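Side-chain contacts in ferripyochelin binding protein (Salmonella enterica subsp. enterica serovar Typhimurium, PDB 3R3R), which binds a zinc ion and, as a left-handed beta-helix protein of the gamma-class carbonic anhydrase family, may act as a carbonic anhydrase-like enzyme: residues A[6-9]-A[15-18]; A[55-60]-A[67-72]; A[106-111]-A[165-170]. All coordinates share one frame; numbering follows the deposited sequence. Where two conformers were deposited one is given.

Interaction 1: A[6-9]-A[15-18]; sequences DTLR and FPGI
Leu8 and Phe15 meet at the first corner of the coil, with CB of Leu8 3.7 Å from CZ of Phe15. The ring swings toward 6-9 because CG of Phe15 stands anti to the backbone N (chi1 -167°), and its CE1 also comes obliquely to 3.7 Å from the carbonyl O of Leu8. Deeper in, the branched end of Leu8 slides past the Pro16 ring, CD2 lying 4.0 Å from Pro16 CB, and the same methyl approaches Ile18 CD1 at 4.3 Å. Pro16 is buried beneath the partly exposed Leu8 and Ile18; Val30 touches Leu8 and Pro16, and Ile24 touches Leu8 and Ile18.

The Pro16 ring also packs on the backbone, its CD 3.5 Å from the carbonyl O of Arg9, and the same CD lies on one face of the Phe15 ring, offset toward the rim. The polar contribution is local to 6-9. Arg9 turns away from 15-18, and its NE donates to the carbonyl O of Asp6 over 3.0 Å, in the guanidinium plane and nearly along the C=O axis, which ties the long side chain back to its own segment.

Strands 8-9 and 17-18 are edge strands of two different parallel sheets, and the contact lies in the first turn of the coil, at the N-terminal end of a single-stranded left-handed beta-helix.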
loop_
_atom_site.group_PDB
_atom_site.type_symbol
_atom_site.label_atom_id
_atom_site.label_comp_id
_atom_site.label_asym_id
_atom_site.label_seq_id
_atom_site.Cartn_x
_atom_site.Cartn_y
_atom_site.Cartn_z
ATOM N N ASP A 6 -1.899 -20.309 6.645
ATOM C CA ASP A 6 -3.068 -19.449 6.490
ATOM C C ASP A 6 -2.723 -18.157 5.732
ATOM O O ASP A 6 -1.577 -17.702 5.741
ATOM C CB ASP A 6 -3.702 -19.127 7.854
ATOM C CG ASP A 6 -4.150 -20.381 8.615
ATOM O OD1 ASP A 6 -4.359 -21.440 7.977
ATOM O OD2 ASP A 6 -4.301 -20.307 9.855
ATOM N N THR A 7 -3.724 -17.574 5.074
ATOM C CA THR A 7 -3.577 -16.271 4.426
ATOM C C THR A 7 -3.388 -15.167 5.482
ATOM O O THR A 7 -2.530 -14.301 5.340
ATOM C CB THR A 7 -4.821 -15.982 3.559
ATOM O OG1 THR A 7 -4.918 -16.970 2.520
ATOM C CG2 THR A 7 -4.766 -14.603 2.948
ATOM N N LEU A 8 -4.197 -15.200 6.540
ATOM C CA LEU A 8 -4.058 -14.275 7.665
ATOM C C LEU A 8 -3.327 -14.977 8.807
ATOM O O LEU A 8 -3.722 -16.064 9.222
ATOM C CB LEU A 8 -5.430 -13.795 8.173
ATOM C CG LEU A 8 -6.349 -13.122 7.158
ATOM C CD1 LEU A 8 -7.773 -12.966 7.711
ATOM C CD2 LEU A 8 -5.775 -11.788 6.757
ATOM N N ARG A 9 -2.265 -14.360 9.316
ATOM C CA ARG A 9 -1.355 -15.029 10.236
ATOM C C ARG A 9 -1.013 -14.165 11.432
ATOM O O ARG A 9 -0.965 -12.941 11.332
ATOM C CB ARG A 9 -0.050 -15.368 9.516
ATOM C CG ARG A 9 -0.190 -16.196 8.264
ATOM C CD ARG A 9 1.199 -16.527 7.806
ATOM N NE ARG A 9 1.238 -17.244 6.540
ATOM C CZ ARG A 9 2.381 -17.575 5.948
ATOM N NH1 ARG A 9 3.524 -17.264 6.546
ATOM N NH2 ARG A 9 2.399 -18.217 4.787
ATOM N N PHE A 15 -2.689 -9.719 15.133
ATOM C CA PHE A 15 -3.408 -10.445 14.095
ATOM C C PHE A 15 -4.111 -9.404 13.224
ATOM O O PHE A 15 -4.472 -8.330 13.716
ATOM C CB PHE A 15 -4.406 -11.454 14.713
ATOM C CG PHE A 15 -4.949 -12.442 13.720
ATOM C CD1 PHE A 15 -4.191 -13.545 13.341
ATOM C CD2 PHE A 15 -6.196 -12.261 13.132
ATOM C CE1 PHE A 15 -4.671 -14.457 12.398
ATOM C CE2 PHE A 15 -6.670 -13.169 12.176
ATOM C CZ PHE A 15 -5.910 -14.261 11.811
ATOM N N PRO A 16 -4.302 -9.702 11.933
ATOM C CA PRO A 16 -4.890 -8.647 11.101
ATOM C C PRO A 16 -6.312 -8.253 11.507
ATOM O O PRO A 16 -7.091 -9.094 11.969
ATOM C CB PRO A 16 -4.858 -9.260 9.697
ATOM C CG PRO A 16 -3.641 -10.172 9.732
ATOM C CD PRO A 16 -3.735 -10.795 11.122
ATOM N N GLY A 17 -6.625 -6.969 11.343
ATOM C CA GLY A 17 -7.962 -6.443 11.569
ATOM C C GLY A 17 -8.577 -6.044 10.242
ATOM O O GLY A 17 -7.975 -5.269 9.508
ATOM N N ILE A 18 -9.762 -6.565 9.932
ATOM C CA ILE A 18 -10.320 -6.512 8.581
ATOM C C ILE A 18 -11.687 -5.841 8.619
ATOM O O ILE A 18 -12.558 -6.229 9.413
ATOM C CB ILE A 18 -10.500 -7.936 8.002
ATOM C CG1 ILE A 18 -9.210 -8.758 8.141
ATOM C CG2 ILE A 18 -11.003 -7.881 6.558
ATOM C CD1 ILE A 18 -7.994 -8.155 7.440
#

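Interaction 2: A[55-60]-A[67-72]; sequences VAIGAR and SVLHVT. With ZN (zinc ion), chain B.
Strands 54-57 and 68-70 belong to two different parallel sheets and face each other across the interior, the nearest CA atoms, those of Val55 and Val71, lying 7.6 Å apart, so that side chains alone bridge the gap. Two aliphatic pairs do so. CG2 of Val55 meets CG1 of Val71 at 3.9 Å, the two side chains crossing at a slant; each of these methyls stands anti to its own carbonyl carbon. Two residues on from Val55 and two back from Val71, Ile57 and Leu69 reach toward each other tip to tip, CD1 of Ile57 at 3.9 Å from CD2 of Leu69. The extended end of Ile57 (chi2 -177°) carries its last methyl across the gap. All four residues are buried, and branched hydrocarbon suits an interior packed by side chains alone; Ile48 and Leu84 continue the packing in neighbouring strands.

Between Leu69 and Val71, His70 points out of the core. With CG anti to the backbone N (chi1 -165°), its ring is directed to the zinc ion, which ND1 binds at 2.1 Å. Water 2, at 2.0 Å from the zinc, lies at the edge of the imidazole and in its plane, and waters 1 and 3 are each 2.3 Å from the metal. The other ring nitrogen, NE2, is hydrogen-bonded to Asp51 OD1, a second-shell carboxylate that helps to fix the rotation of the ring and would probably make ND1 a stronger ligand. His99 supplies the remaining protein ligand through NE2. Inward aliphatics backing an outward histidine, beside a zinc ion that also carries water, are in keeping with the metal site of a gamma-class carbonic anhydrase on its left-handed beta-helix.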
loop_
_atom_site.group_PDB
_atom_site.type_symbol
_atom_site.label_atom_id
_atom_site.label_comp_id
_atom_site.label_asym_id
_atom_site.label_seq_id
_atom_site.Cartn_x
_atom_site.Cartn_y
_atom_site.Cartn_z
ATOM N N VAL A 55 1.008 -1.957 10.066
ATOM C CA VAL A 55 0.644 -1.513 8.727
ATOM C C VAL A 55 -0.830 -1.118 8.766
ATOM O O VAL A 55 -1.664 -1.912 9.201
ATOM C CB VAL A 55 0.845 -2.645 7.699
ATOM C CG1 VAL A 55 0.415 -2.168 6.321
ATOM C CG2 VAL A 55 2.301 -3.110 7.682
ATOM N N ALA A 56 -1.142 0.114 8.361
ATOM C CA ALA A 56 -2.533 0.588 8.325
ATOM C C ALA A 56 -2.855 1.000 6.905
ATOM O O ALA A 56 -2.127 1.809 6.319
ATOM C CB ALA A 56 -2.755 1.759 9.300
ATOM N N ILE A 57 -3.914 0.421 6.338
ATOM C CA ILE A 57 -4.292 0.681 4.955
ATOM C C ILE A 57 -5.724 1.199 4.918
ATOM O O ILE A 57 -6.638 0.525 5.376
ATOM C CB ILE A 57 -4.112 -0.566 4.064
ATOM C CG1 ILE A 57 -2.680 -1.113 4.195
ATOM C CG2 ILE A 57 -4.418 -0.210 2.621
ATOM C CD1 ILE A 57 -2.361 -2.312 3.304
ATOM N N GLY A 58 -5.892 2.406 4.386
ATOM C CA GLY A 58 -7.172 3.092 4.396
ATOM C C GLY A 58 -8.168 2.563 3.377
ATOM O O GLY A 58 -7.829 1.772 2.488
ATOM N N ALA A 59 -9.409 3.027 3.497
ATOM C CA ALA A 59 -10.523 2.493 2.722
ATOM C C ALA A 59 -10.337 2.652 1.212
ATOM O O ALA A 59 -9.802 3.662 0.727
ATOM C CB ALA A 59 -11.854 3.121 3.171
ATOM N N ARG A 60 -10.795 1.643 0.475
ATOM C CA ARG A 60 -10.848 1.692 -0.987
ATOM C C ARG A 60 -9.469 1.755 -1.618
ATOM O O ARG A 60 -9.307 2.277 -2.716
ATOM C CB ARG A 60 -11.736 2.857 -1.479
ATOM C CG ARG A 60 -13.181 2.813 -0.943
ATOM C CD ARG A 60 -13.982 4.067 -1.304
ATOM N NE ARG A 60 -13.287 5.270 -0.873
ATOM C CZ ARG A 60 -13.304 5.764 0.365
ATOM N NH1 ARG A 60 -14.038 5.208 1.334
ATOM N NH2 ARG A 60 -12.588 6.843 0.637
ATOM N N SER A 67 3.269 -7.163 -4.840
ATOM C CA SER A 67 3.824 -6.157 -3.947
ATOM C C SER A 67 4.317 -6.762 -2.633
ATOM O O SER A 67 3.840 -7.816 -2.197
ATOM C CB SER A 67 2.779 -5.067 -3.666
ATOM O OG SER A 67 2.502 -4.315 -4.838
ATOM N N VAL A 68 5.263 -6.077 -1.995
ATOM C CA VAL A 68 5.706 -6.432 -0.652
ATOM C C VAL A 68 5.684 -5.180 0.199
ATOM O O VAL A 68 6.243 -4.148 -0.206
ATOM C CB VAL A 68 7.122 -7.072 -0.638
ATOM C CG1 VAL A 68 7.608 -7.272 0.812
ATOM C CG2 VAL A 68 7.113 -8.410 -1.392
ATOM N N LEU A 69 5.061 -5.298 1.374
ATOM C CA LEU A 69 4.898 -4.198 2.318
ATOM C C LEU A 69 5.523 -4.617 3.642
ATOM O O LEU A 69 5.131 -5.646 4.219
ATOM C CB LEU A 69 3.405 -3.910 2.524
ATOM C CG LEU A 69 2.695 -3.036 1.478
ATOM C CD1 LEU A 69 2.749 -3.640 0.069
ATOM C CD2 LEU A 69 1.258 -2.803 1.892
ATOM N N HIS A 70 6.499 -3.840 4.113
ATOM C CA HIS A 70 7.117 -4.114 5.403
ATOM C C HIS A 70 7.456 -2.790 6.108
ATOM O O HIS A 70 7.064 -1.712 5.651
ATOM C CB HIS A 70 8.327 -5.051 5.236
ATOM C CG HIS A 70 8.800 -5.669 6.519
ATOM N ND1 HIS A 70 10.128 -5.707 6.894
ATOM C CD2 HIS A 70 8.109 -6.261 7.527
ATOM C CE1 HIS A 70 10.234 -6.304 8.068
ATOM N NE2 HIS A 70 9.026 -6.651 8.473
ATOM N N VAL A 71 8.140 -2.906 7.243
ATOM C CA VAL A 71 8.246 -1.850 8.240
ATOM C C VAL A 71 9.578 -2.002 8.977
ATOM O O VAL A 71 10.194 -3.076 8.928
ATOM C CB VAL A 71 7.098 -1.975 9.270
ATOM C CG1 VAL A 71 5.763 -1.566 8.645
ATOM C CG2 VAL A 71 7.021 -3.399 9.865
ATOM N N THR A 72 10.021 -0.943 9.660
ATOM C CA THR A 72 11.243 -0.999 10.454
ATOM C C THR A 72 10.905 -1.105 11.942
ATOM O O THR A 72 9.987 -0.445 12.453
ATOM C CB THR A 72 12.151 0.224 10.153
ATOM O OG1 THR A 72 12.646 0.085 8.815
ATOM C CG2 THR A 72 13.358 0.295 11.090
HETATM ZN ZN ZN B . 11.874 -4.951 5.957
HETATM O O HOH W 1 12.663 -4.025 7.907
HETATM O O HOH W 2 13.278 -6.024 6.866
HETATM O O HOH W 3 13.911 -4.044 5.324
#

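Interaction 3: A[106-111]-A[165-170]; sequences RVLVGM and QYSANN
Arg106 and Gln165 touch where the coil meets the C-terminal helix: the amide oxygen OE1 of Gln165 comes to 3.4 Å from CD of Arg106 and 3.7 Å from CG, meeting the aliphatic shaft of the arginine. The side chains slant across each other, and the guanidinium and amide planes are 30° apart. Further along, CD1 of Leu108 lies 4.5 Å from OG of Ser167, a loose and doubtful approach, since Leu108 takes two conformations.

Strand 107-109 is part of a hexapeptide-repeat coil, and helix 158-182 runs outside it, packing against one flank of the left-handed beta-helix. Leu108 points toward the helix but meets it only loosely, while the polar ends are anchored beyond the interface.

The bend of Arg106 at chi3 (-54°) turns its guanidinium toward Asp124, whose OD1 makes a salt bridge with NE. Gln165 is folded at chi2 (66°), and its NE2 donates to OD1 of Asn169, one helical turn on, over 2.9 Å; this bond lies in the glutamine amide plane and, with a weak one from NE2 to Asp89 OD1, probably helps to keep OE1 turned to the arginine. Ser167 OG is hydrogen-bonded to Thr91 OG1, pinning the helix to an adjoining strand.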
loop_
_atom_site.group_PDB
_atom_site.type_symbol
_atom_site.label_atom_id
_atom_site.label_comp_id
_atom_site.label_asym_id
_atom_site.label_seq_id
_atom_site.Cartn_x
_atom_site.Cartn_y
_atom_site.Cartn_z
ATOM N N ARG A 106 -5.486 9.176 -2.328
ATOM C CA ARG A 106 -5.506 9.424 -3.786
ATOM C C ARG A 106 -4.071 9.573 -4.318
ATOM O O ARG A 106 -3.685 10.584 -4.907
ATOM C CB ARG A 106 -6.373 10.643 -4.153
ATOM C CG ARG A 106 -7.820 10.515 -3.660
ATOM C CD ARG A 106 -8.615 11.790 -3.954
ATOM N NE ARG A 106 -7.933 12.959 -3.412
ATOM C CZ ARG A 106 -7.978 13.338 -2.140
ATOM N NH1 ARG A 106 -8.722 12.672 -1.261
ATOM N NH2 ARG A 106 -7.282 14.394 -1.749
ATOM N N VAL A 107 -3.276 8.540 -4.074
ATOM C CA VAL A 107 -1.917 8.463 -4.596
ATOM C C VAL A 107 -1.844 7.233 -5.476
ATOM O O VAL A 107 -2.394 6.180 -5.125
ATOM C CB VAL A 107 -0.895 8.341 -3.442
ATOM C CG1 VAL A 107 0.518 8.027 -3.959
ATOM C CG2 VAL A 107 -0.910 9.619 -2.612
ATOM N N LEU A 108 -1.196 7.372 -6.625
ATOM C CA LEU A 108 -0.917 6.224 -7.487
ATOM C C LEU A 108 0.596 5.995 -7.440
ATOM O O LEU A 108 1.376 6.816 -7.859
ATOM C CB LEU A 108 -1.397 6.513 -8.910
ATOM C CG LEU A 108 -1.004 5.511 -10.002
ATOM C CD1 LEU A 108 -1.528 4.199 -9.662
ATOM C CD2 LEU A 108 -1.527 5.966 -11.345
ATOM N N VAL A 109 0.966 4.800 -6.983
ATOM C CA VAL A 109 2.367 4.395 -6.941
ATOM C C VAL A 109 2.617 3.466 -8.132
ATOM O O VAL A 109 2.113 2.336 -8.164
ATOM C CB VAL A 109 2.742 3.680 -5.636
ATOM C CG1 VAL A 109 4.259 3.403 -5.598
ATOM C CG2 VAL A 109 2.334 4.516 -4.403
ATOM N N GLY A 110 3.351 3.957 -9.125
ATOM C CA GLY A 110 3.526 3.195 -10.352
ATOM C C GLY A 110 4.190 1.846 -10.131
ATOM O O GLY A 110 5.066 1.693 -9.271
ATOM N N MET A 111 3.785 0.876 -10.937
ATOM C CA MET A 111 4.252 -0.489 -10.805
ATOM C C MET A 111 5.782 -0.562 -10.765
ATOM O O MET A 111 6.477 0.186 -11.467
ATOM C CB MET A 111 3.685 -1.353 -11.952
ATOM C CG MET A 111 4.194 -1.000 -13.333
ATOM S SD MET A 111 3.217 -1.847 -14.617
ATOM C CE MET A 111 1.944 -0.624 -14.909
ATOM N N GLN A 165 -8.572 9.239 -8.675
ATOM C CA GLN A 165 -9.814 8.741 -8.101
ATOM C C GLN A 165 -10.435 7.630 -8.954
ATOM O O GLN A 165 -10.938 6.633 -8.426
ATOM C CB GLN A 165 -10.805 9.890 -7.921
ATOM C CG GLN A 165 -12.071 9.476 -7.175
ATOM C CD GLN A 165 -11.795 9.093 -5.727
ATOM O OE1 GLN A 165 -11.187 9.860 -4.977
ATOM N NE2 GLN A 165 -12.228 7.900 -5.330
ATOM N N TYR A 166 -10.400 7.820 -10.272
ATOM C CA TYR A 166 -10.918 6.821 -11.204
ATOM C C TYR A 166 -10.223 5.470 -11.013
ATOM O O TYR A 166 -10.884 4.432 -10.995
ATOM C CB TYR A 166 -10.793 7.300 -12.655
ATOM C CG TYR A 166 -11.611 8.533 -12.969
ATOM C CD1 TYR A 166 -12.726 8.863 -12.210
ATOM C CD2 TYR A 166 -11.267 9.370 -14.022
ATOM C CE1 TYR A 166 -13.480 9.989 -12.495
ATOM C CE2 TYR A 166 -12.010 10.500 -14.312
ATOM C CZ TYR A 166 -13.120 10.805 -13.545
ATOM O OH TYR A 166 -13.874 11.930 -13.822
ATOM N N SER A 167 -8.906 5.482 -10.836
ATOM C CA SER A 167 -8.159 4.252 -10.601
ATOM C C SER A 167 -8.669 3.525 -9.346
ATOM O O SER A 167 -8.944 2.323 -9.368
ATOM C CB SER A 167 -6.676 4.583 -10.445
ATOM O OG SER A 167 -5.925 3.425 -10.136
ATOM N N ALA A 168 -8.805 4.261 -8.248
ATOM C CA ALA A 168 -9.278 3.654 -7.014
ATOM C C ALA A 168 -10.692 3.102 -7.207
ATOM O O ALA A 168 -11.015 1.977 -6.769
ATOM C CB ALA A 168 -9.250 4.669 -5.869
ATOM N N ASN A 169 -11.550 3.888 -7.856
ATOM C CA ASN A 169 -12.930 3.463 -8.112
ATOM C C ASN A 169 -12.979 2.164 -8.932
ATOM O O ASN A 169 -13.749 1.244 -8.622
ATOM C CB ASN A 169 -13.716 4.545 -8.860
ATOM C CG ASN A 169 -13.943 5.814 -8.041
ATOM O OD1 ASN A 169 -13.684 5.872 -6.838
ATOM N ND2 ASN A 169 -14.445 6.838 -8.709
ATOM N N ASN A 170 -12.166 2.102 -9.986
ATOM C CA ASN A 170 -12.115 0.921 -10.835
ATOM C C ASN A 170 -11.720 -0.295 -10.018
ATOM O O ASN A 170 -12.323 -1.361 -10.139
ATOM C CB ASN A 170 -11.111 1.098 -11.980
ATOM C CG ASN A 170 -11.591 2.071 -13.032
ATOM O OD1 ASN A 170 -12.789 2.315 -13.152
ATOM N ND2 ASN A 170 -10.660 2.620 -13.813
#

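In the fold
Along the chain the three contacts follow in series, from the N-terminal end of the coil to the helix that covers its flank. Interaction 1 and interaction 2 bridge the same two parallel sheets at different turns of the coil without touching, with centres 13 Å apart and nearest atoms about 7 Å apart. Interaction 2 alone holds a zinc ligand, although the side chain of Arg9 in interaction 1 lies only about 12 Å from that of His70. Interaction 3 uses the third sheet and lies away from the metal. Its centre is 15 Å from that of interaction 2, yet the two touch, the carbonyl O of Arg60 packing 4.0 Å from CB of Ala168. Interactions 1 and 3 lie on opposite sides of the chain's centre, their centres 25 Å apart.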